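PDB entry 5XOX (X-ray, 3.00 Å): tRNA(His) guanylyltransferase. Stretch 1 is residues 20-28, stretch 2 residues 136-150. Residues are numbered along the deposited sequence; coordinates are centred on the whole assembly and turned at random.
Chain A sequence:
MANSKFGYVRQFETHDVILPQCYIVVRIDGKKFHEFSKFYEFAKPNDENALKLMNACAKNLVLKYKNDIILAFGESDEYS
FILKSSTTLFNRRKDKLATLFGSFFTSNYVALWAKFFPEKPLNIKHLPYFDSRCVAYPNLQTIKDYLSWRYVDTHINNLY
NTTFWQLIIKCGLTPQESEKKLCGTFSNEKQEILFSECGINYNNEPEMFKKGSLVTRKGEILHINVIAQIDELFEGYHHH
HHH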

# COMPACT_ATOMS: atom_id res chain seq x y z
N PRO A 20 -6.50 -11.27 4.31
CA PRO A 20 -6.88 -12.62 4.70
C PRO A 20 -8.18 -13.11 4.06
O PRO A 20 -9.05 -12.31 3.72
CB PRO A 20 -7.01 -12.51 6.22
CG PRO A 20 -6.13 -11.32 6.60
CD PRO A 20 -6.22 -10.39 5.46
N GLN A 21 -8.27 -14.43 3.88
CA GLN A 21 -9.43 -15.10 3.31
C GLN A 21 -9.72 -14.66 1.85
O GLN A 21 -10.87 -14.59 1.43
CB GLN A 21 -10.67 -14.88 4.20
CG GLN A 21 -10.62 -15.59 5.56
CD GLN A 21 -11.91 -15.43 6.38
OE1 GLN A 21 -13.02 -15.58 5.86
NE2 GLN A 21 -11.76 -15.07 7.66
N CYS A 22 -8.66 -14.36 1.10
CA CYS A 22 -8.76 -14.08 -0.33
C CYS A 22 -7.96 -15.10 -1.12
O CYS A 22 -6.84 -15.42 -0.74
CB CYS A 22 -8.26 -12.67 -0.68
SG CYS A 22 -9.19 -11.28 0.02
N TYR A 23 -8.52 -15.62 -2.21
CA TYR A 23 -7.73 -16.45 -3.10
C TYR A 23 -6.64 -15.59 -3.70
O TYR A 23 -6.83 -14.40 -3.94
CB TYR A 23 -8.57 -17.07 -4.20
CG TYR A 23 -9.68 -17.98 -3.69
CD1 TYR A 23 -9.41 -19.30 -3.32
CD2 TYR A 23 -10.98 -17.49 -3.49
CE1 TYR A 23 -10.40 -20.13 -2.83
CE2 TYR A 23 -11.98 -18.31 -3.02
CZ TYR A 23 -11.68 -19.63 -2.68
OH TYR A 23 -12.67 -20.45 -2.20
N ILE A 24 -5.48 -16.18 -3.91
CA ILE A 24 -4.42 -15.40 -4.49
C ILE A 24 -4.13 -15.92 -5.88
O ILE A 24 -4.27 -17.10 -6.15
CB ILE A 24 -3.19 -15.43 -3.64
CG1 ILE A 24 -3.59 -15.11 -2.20
CG2 ILE A 24 -2.24 -14.39 -4.12
CD1 ILE A 24 -2.39 -15.04 -1.19
N VAL A 25 -3.77 -15.02 -6.77
CA VAL A 25 -3.26 -15.44 -8.06
C VAL A 25 -1.86 -14.93 -8.21
O VAL A 25 -1.58 -13.75 -7.93
CB VAL A 25 -4.10 -14.92 -9.21
CG1 VAL A 25 -3.53 -15.47 -10.47
CG2 VAL A 25 -5.56 -15.33 -9.06
N VAL A 26 -0.98 -15.81 -8.65
CA VAL A 26 0.33 -15.36 -9.06
C VAL A 26 0.45 -15.57 -10.54
O VAL A 26 0.50 -16.72 -11.00
CB VAL A 26 1.46 -16.07 -8.32
CG1 VAL A 26 2.78 -15.56 -8.86
CG2 VAL A 26 1.37 -15.80 -6.81
N ARG A 27 0.49 -14.47 -11.28
CA ARG A 27 0.60 -14.54 -12.74
C ARG A 27 2.02 -14.22 -13.21
O ARG A 27 2.69 -13.31 -12.69
CB ARG A 27 -0.40 -13.59 -13.42
CG ARG A 27 -0.75 -14.05 -14.83
CD ARG A 27 -1.47 -13.00 -15.64
NE ARG A 27 -2.59 -12.41 -14.93
CZ ARG A 27 -2.73 -11.11 -14.66
NH1 ARG A 27 -1.81 -10.24 -15.07
NH2 ARG A 27 -3.81 -10.67 -14.00
N ILE A 28 2.47 -14.99 -14.20
CA ILE A 28 3.82 -14.91 -14.74
C ILE A 28 3.83 -14.63 -16.24
O ILE A 28 3.31 -15.44 -17.02
CB ILE A 28 4.55 -16.22 -14.48
CG1 ILE A 28 4.45 -16.61 -13.02
CG2 ILE A 28 5.99 -16.10 -14.88
CD1 ILE A 28 5.28 -17.83 -12.73
N ALA A 136 -5.47 -10.32 -5.40
CA ALA A 136 -6.36 -10.90 -4.39
C ALA A 136 -7.81 -11.00 -4.87
O ALA A 136 -8.39 -10.04 -5.35
CB ALA A 136 -6.30 -10.10 -3.13
N TYR A 137 -8.38 -12.19 -4.73
CA TYR A 137 -9.77 -12.37 -5.07
C TYR A 137 -10.62 -12.80 -3.87
O TYR A 137 -10.44 -13.87 -3.30
CB TYR A 137 -9.88 -13.35 -6.22
CG TYR A 137 -9.34 -12.73 -7.46
CD1 TYR A 137 -10.11 -11.81 -8.14
CD2 TYR A 137 -8.08 -13.05 -7.97
CE1 TYR A 137 -9.65 -11.21 -9.30
CE2 TYR A 137 -7.61 -12.45 -9.14
CZ TYR A 137 -8.41 -11.52 -9.80
OH TYR A 137 -8.02 -10.90 -10.96
N PRO A 138 -11.55 -11.94 -3.48
CA PRO A 138 -12.26 -12.14 -2.21
C PRO A 138 -13.20 -13.31 -2.22
O PRO A 138 -13.56 -13.78 -1.13
CB PRO A 138 -12.99 -10.81 -2.02
CG PRO A 138 -13.15 -10.28 -3.41
CD PRO A 138 -12.04 -10.78 -4.24
N ASN A 139 -13.58 -13.81 -3.39
CA ASN A 139 -14.49 -14.94 -3.44
C ASN A 139 -14.42 -15.79 -4.69
O ASN A 139 -13.96 -15.37 -5.76
CB ASN A 139 -15.93 -14.48 -3.27
CG ASN A 139 -16.24 -13.27 -4.08
OD1 ASN A 139 -16.20 -13.30 -5.32
ND2 ASN A 139 -16.58 -12.18 -3.40
N LEU A 140 -14.97 -16.99 -4.52
CA LEU A 140 -14.83 -18.07 -5.48
C LEU A 140 -15.38 -17.60 -6.79
O LEU A 140 -14.78 -17.89 -7.82
CB LEU A 140 -15.55 -19.33 -5.00
CG LEU A 140 -15.18 -20.64 -5.70
CD1 LEU A 140 -13.71 -20.88 -5.47
CD2 LEU A 140 -15.97 -21.81 -5.13
N GLN A 141 -16.48 -16.85 -6.76
CA GLN A 141 -17.04 -16.37 -8.02
C GLN A 141 -15.91 -15.74 -8.83
O GLN A 141 -15.58 -16.18 -9.92
CB GLN A 141 -18.16 -15.33 -7.84
CG GLN A 141 -19.54 -15.84 -8.25
CD GLN A 141 -19.55 -16.51 -9.62
OE1 GLN A 141 -18.75 -16.20 -10.50
NE2 GLN A 141 -20.44 -17.49 -9.77
N THR A 142 -15.26 -14.76 -8.23
CA THR A 142 -14.27 -13.98 -8.93
C THR A 142 -13.04 -14.80 -9.35
O THR A 142 -12.39 -14.49 -10.36
CB THR A 142 -13.82 -12.83 -8.04
OG1 THR A 142 -13.48 -13.36 -6.75
CG2 THR A 142 -15.00 -11.90 -7.84
N ILE A 143 -12.70 -15.81 -8.56
CA ILE A 143 -11.54 -16.60 -8.91
C ILE A 143 -11.93 -17.44 -10.13
O ILE A 143 -11.14 -17.64 -11.08
CB ILE A 143 -11.06 -17.44 -7.70
CG1 ILE A 143 -9.61 -17.86 -7.91
CG2 ILE A 143 -11.87 -18.69 -7.54
CD1 ILE A 143 -8.67 -16.70 -7.72
N LYS A 144 -13.19 -17.88 -10.14
CA LYS A 144 -13.72 -18.69 -11.23
C LYS A 144 -13.73 -17.86 -12.46
O LYS A 144 -13.27 -18.29 -13.50
CB LYS A 144 -15.12 -19.22 -10.92
CG LYS A 144 -15.13 -20.40 -9.94
CD LYS A 144 -16.56 -20.82 -9.61
CE LYS A 144 -16.59 -22.15 -8.86
NZ LYS A 144 -17.99 -22.60 -8.50
N ASP A 145 -14.22 -16.64 -12.32
CA ASP A 145 -14.32 -15.71 -13.43
C ASP A 145 -12.95 -15.33 -13.95
O ASP A 145 -12.80 -15.06 -15.13
CB ASP A 145 -15.12 -14.48 -13.01
CG ASP A 145 -16.62 -14.78 -12.90
OD1 ASP A 145 -16.95 -15.98 -12.70
OD2 ASP A 145 -17.46 -13.87 -13.04
N TYR A 146 -11.95 -15.33 -13.06
CA TYR A 146 -10.58 -15.00 -13.42
C TYR A 146 -10.14 -16.01 -14.40
O TYR A 146 -9.63 -15.70 -15.49
CB TYR A 146 -9.62 -15.02 -12.23
CG TYR A 146 -8.16 -14.99 -12.71
CD1 TYR A 146 -7.53 -13.77 -12.97
CD2 TYR A 146 -7.40 -16.16 -12.85
CE1 TYR A 146 -6.19 -13.70 -13.40
CE2 TYR A 146 -6.06 -16.10 -13.28
CZ TYR A 146 -5.47 -14.87 -13.55
OH TYR A 146 -4.17 -14.77 -13.98
N LEU A 147 -10.30 -17.25 -13.96
CA LEU A 147 -9.87 -18.38 -14.73
C LEU A 147 -10.59 -18.37 -16.07
O LEU A 147 -9.99 -18.53 -17.14
CB LEU A 147 -10.14 -19.66 -13.97
CG LEU A 147 -9.46 -20.95 -14.41
CD1 LEU A 147 -7.95 -20.98 -14.28
CD2 LEU A 147 -10.08 -22.11 -13.65
N SER A 148 -11.89 -18.16 -16.01
CA SER A 148 -12.69 -18.07 -17.21
C SER A 148 -12.12 -17.00 -18.15
O SER A 148 -11.80 -17.26 -19.30
CB SER A 148 -14.14 -17.79 -16.82
OG SER A 148 -14.58 -18.67 -15.79
N TRP A 149 -11.95 -15.80 -17.63
CA TRP A 149 -11.36 -14.69 -18.36
C TRP A 149 -10.10 -15.12 -19.11
O TRP A 149 -9.92 -14.81 -20.28
CB TRP A 149 -10.99 -13.59 -17.37
CG TRP A 149 -10.28 -12.47 -17.97
CD1 TRP A 149 -10.70 -11.76 -19.03
CD2 TRP A 149 -9.09 -11.84 -17.51
NE1 TRP A 149 -9.83 -10.75 -19.30
CE2 TRP A 149 -8.83 -10.77 -18.38
CE3 TRP A 149 -8.22 -12.07 -16.44
CZ2 TRP A 149 -7.72 -9.93 -18.24
CZ3 TRP A 149 -7.10 -11.22 -16.30
CH2 TRP A 149 -6.87 -10.16 -17.20
N ARG A 150 -9.26 -15.87 -18.43
CA ARG A 150 -8.08 -16.40 -19.09
C ARG A 150 -8.41 -17.36 -20.23
O ARG A 150 -8.06 -17.08 -21.38
CB ARG A 150 -7.19 -17.10 -18.07
CG ARG A 150 -6.70 -16.17 -16.98
CD ARG A 150 -6.45 -14.76 -17.48
NE ARG A 150 -5.38 -14.66 -18.47
CZ ARG A 150 -5.25 -13.63 -19.31
NH1 ARG A 150 -6.14 -12.64 -19.29
NH2 ARG A 150 -4.26 -13.58 -20.19

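Two kinds of contact join these segments. At its start, the strand of residues 23-28 pairs antiparallel with the end of a strand, Ala136 and Tyr137; farther along, it runs beneath the helix of residues 140-150, whose axis passes 9.5 Å away and lies 22° from parallel. The chain can do both because it turns at Pro138 and Asn139, which reverse its course between strand and helix.

Pro20 lies out of reach and Gln21 only skirts the contact. Cys22 is the first to pack inward: its CB lies 4.1 Å from CB of Ala136, and its SG lies 4.3 Å from CB of Pro138. The small, weakly polar thiol suits this buried spot, where the backbones come close, with CA of Cys22 4.4 Å from CA of Pro138.

Tyr23 anchors the pairing. Its N donates to O of Tyr137 at 2.8 Å, and N of Tyr137 donates back to O of Tyr23, also at 2.8 Å; the second bond is nearly straight at 175°, the first more bent at 132°. Such a reciprocal couple marks a hydrogen-bonded antiparallel pair, and it places both tyrosine side chains on the same face of the sheet, the one the helix covers. The Tyr23 ring reaches the helix start, where its CZ lies 3.7 Å from CD1 of Leu140, while CG2 of Ile143 sits over one ring face. Its CB also meets CD1 of Ile143 at 3.5 Å. A broad aromatic ring can thus cover the first turn, whose N-cap residue, Asn139, accepts a weak capping bond from N of Thr142 through its side chain.

Ile24 pairs with Ala136 without hydrogen bonds between them, and their side chains occupy the other face. The alternation of a strand then returns Val25 to the helix side. Its compact, branched side chain fits among three neighbours: CG2 lies 3.5 Å from CE2 of Tyr137 and 3.7 Å from CD1 of Ile143, and it also sits over the Tyr146 ring, 4.3 Å from the centroid and 9° off the normal, a CH-pi contact.

Val26 points away, but Arg27 points toward the helix again. Its long side chain carries a polar group past the apolar patch, and NE donates to OH of Tyr146 at 3.0 Å and 158°. Tyr146 therefore serves twice, offering its ring face to Val25 and its hydroxyl oxygen to Arg27. Beyond it, NH2 of Arg27 approaches CZ3 of Trp149 at 4.1 Å, near the indole edge.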